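PDB 3OBF: putative transcriptional regulator, IclR family from Arthrobacter aurescens, which probably binds DNA as a transcription factor of the IclR family, the part described here being its C-terminal domain. Local coordinates for residues K103-M106 and W110-N113. Numbering follows the deposited sequence.
Sequences KESM and WAVN
Trp110 meets Ser105 with its backbone N and O as the chain leaves helix 92-108 and turns into strand 111-114. Its N lies 3.2 Å from Ser105 O, but the angle is too poor for a hydrogen bond. Trp110 O rests 3.6 Å from Ser105 CB, whereas the CB of Trp110 leaves the backbone away from the helix segment, so that the tryptophan takes part through its main chain. Ala111 comes next and makes the apolar half of the contact, its CA and its methyl each 3.8 Å from Ser105 CB, an ordinary van der Waals spacing. A chi1 of 69° turns Ser105 OG back along its own helix, where it is hydrogen-bonded to Leu102 O, and the buried hydroxyl is thereby satisfied without help from the strand. Val112 and Asn113 then carry the strand away from the helix segment, although Val112 O still receives hydrogen bonds from Arg101 of the same helix and from Gln65. The result is a short helix-to-strand connection in the GAF-like IclR C-terminal domain. Strand 111-114, the outermost strand on one side of the chain's antiparallel sheet, pairs through Ala111 and Asn113 with strand 121-129; Ala111 also touches helix 62-69, while Trp110 and Val112 pack against helix 150-170.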
ATOM      1  N   LYS A 103       5.397  -1.036  12.197  1.00 38.96           N
ATOM      2  CA  LYS A 103       6.574  -0.204  12.457  1.00 40.96           C
ATOM      3  C   LYS A 103       7.728  -0.572  11.526  1.00 40.94           C
ATOM      4  O   LYS A 103       8.421   0.313  11.028  1.00 41.60           O
ATOM      5  CB  LYS A 103       7.022  -0.291  13.924  1.00 41.80           C
ATOM      6  CG  LYS A 103       6.224   0.621  14.889  1.00 45.62           C
ATOM      7  CD  LYS A 103       6.514   0.247  16.361  1.00 52.32           C
ATOM      8  CE  LYS A 103       5.410   0.743  17.280  1.00 54.79           C
ATOM      9  NZ  LYS A 103       5.092  -0.302  18.276  1.00 56.79           N
ATOM     10  N   GLU A 104       7.922  -1.866  11.280  1.00 40.70           N
ATOM     11  CA  GLU A 104       8.997  -2.301  10.388  1.00 41.13           C
ATOM     12  C   GLU A 104       8.803  -1.784   8.969  1.00 40.10           C
ATOM     13  O   GLU A 104       9.766  -1.481   8.270  1.00 40.69           O
ATOM     14  CB  GLU A 104       9.158  -3.818  10.423  1.00 41.66           C
ATOM     15  CG  GLU A 104       9.721  -4.286  11.793  1.00 44.84           C
ATOM     16  CD  GLU A 104       9.920  -5.783  11.895  1.00 49.54           C
ATOM     17  OE1 GLU A 104       9.149  -6.540  11.260  1.00 51.45           O
ATOM     18  OE2 GLU A 104      10.864  -6.204  12.607  1.00 53.06           O
ATOM     19  N   SER A 105       7.553  -1.649   8.555  1.00 39.03           N
ATOM     20  CA  SER A 105       7.291  -1.194   7.213  1.00 38.73           C
ATOM     21  C   SER A 105       7.647   0.285   7.071  1.00 38.72           C
ATOM     22  O   SER A 105       8.174   0.701   6.052  1.00 38.63           O
ATOM     23  CB  SER A 105       5.850  -1.495   6.816  1.00 38.04           C
ATOM     24  OG  SER A 105       4.943  -0.686   7.550  1.00 39.45           O
HETATM   25  N   MSE A 106       7.399   1.063   8.119  1.00 39.77           N
HETATM   26  CA  MSE A 106       7.740   2.487   8.128  1.00 40.71           C
HETATM   27  C   MSE A 106       9.246   2.672   8.050  1.00 40.76           C
HETATM   28  O   MSE A 106       9.736   3.529   7.310  1.00 40.24           O
HETATM   29  CB  MSE A 106       7.180   3.177   9.381  1.00 42.23           C
HETATM   30  CG  MSE A 106       5.656   3.359   9.388  1.00 45.16           C
HETATM   31 SE   MSE A 106       4.929   4.386   7.831  1.00 54.83          SE
HETATM   32  CE  MSE A 106       4.367   2.884   6.614  1.00 44.73           C
ATOM     33  N   TRP A 110       8.481   0.527   2.836  1.00 29.63           N
ATOM     34  CA  TRP A 110       7.360  -0.119   2.161  1.00 29.46           C
ATOM     35  C   TRP A 110       6.841  -1.327   2.955  1.00 29.16           C
ATOM     36  O   TRP A 110       7.592  -1.967   3.655  1.00 29.10           O
ATOM     37  CB  TRP A 110       7.717  -0.538   0.731  1.00 29.71           C
ATOM     38  CG  TRP A 110       8.770  -1.650   0.630  1.00 32.36           C
ATOM     39  CD1 TRP A 110       8.545  -3.013   0.586  1.00 33.49           C
ATOM     40  CD2 TRP A 110      10.194  -1.475   0.522  1.00 33.40           C
ATOM     41  NE1 TRP A 110       9.749  -3.689   0.456  1.00 34.61           N
ATOM     42  CE2 TRP A 110      10.771  -2.773   0.422  1.00 34.17           C
ATOM     43  CE3 TRP A 110      11.034  -0.354   0.503  1.00 33.79           C
ATOM     44  CZ2 TRP A 110      12.149  -2.975   0.319  1.00 35.93           C
ATOM     45  CZ3 TRP A 110      12.412  -0.551   0.395  1.00 36.03           C
ATOM     46  CH2 TRP A 110      12.956  -1.857   0.311  1.00 37.26           C
ATOM     47  N   ALA A 111       5.540  -1.596   2.867  1.00 29.02           N
ATOM     48  CA  ALA A 111       4.952  -2.809   3.412  1.00 28.95           C
ATOM     49  C   ALA A 111       4.894  -3.854   2.325  1.00 30.08           C
ATOM     50  O   ALA A 111       4.918  -3.540   1.111  1.00 30.71           O
ATOM     51  CB  ALA A 111       3.560  -2.535   3.976  1.00 28.04           C
ATOM     52  N   VAL A 112       4.827  -5.098   2.773  1.00 30.96           N
ATOM     53  CA  VAL A 112       4.914  -6.259   1.938  1.00 32.11           C
ATOM     54  C   VAL A 112       3.729  -7.208   2.192  1.00 32.21           C
ATOM     55  O   VAL A 112       3.362  -7.468   3.332  1.00 31.35           O
ATOM     56  CB  VAL A 112       6.226  -7.007   2.245  1.00 33.45           C
ATOM     57  CG1 VAL A 112       6.138  -8.425   1.788  1.00 35.12           C
ATOM     58  CG2 VAL A 112       7.418  -6.309   1.573  1.00 33.84           C
ATOM     59  N   ASN A 113       3.117  -7.679   1.115  1.00 32.82           N
ATOM     60  CA  ASN A 113       2.154  -8.770   1.169  1.00 34.22           C
ATOM     61  C   ASN A 113       2.649  -9.838   0.206  1.00 35.36           C
ATOM     62  O   ASN A 113       2.589  -9.673  -0.997  1.00 34.68           O
ATOM     63  CB  ASN A 113       0.761  -8.253   0.773  1.00 33.38           C
ATOM     64  CG  ASN A 113      -0.265  -9.371   0.580  1.00 34.76           C
ATOM     65  OD1 ASN A 113      -0.119 -10.507   1.070  1.00 35.98           O
ATOM     66  ND2 ASN A 113      -1.320  -9.046  -0.134  1.00 34.13           N
TER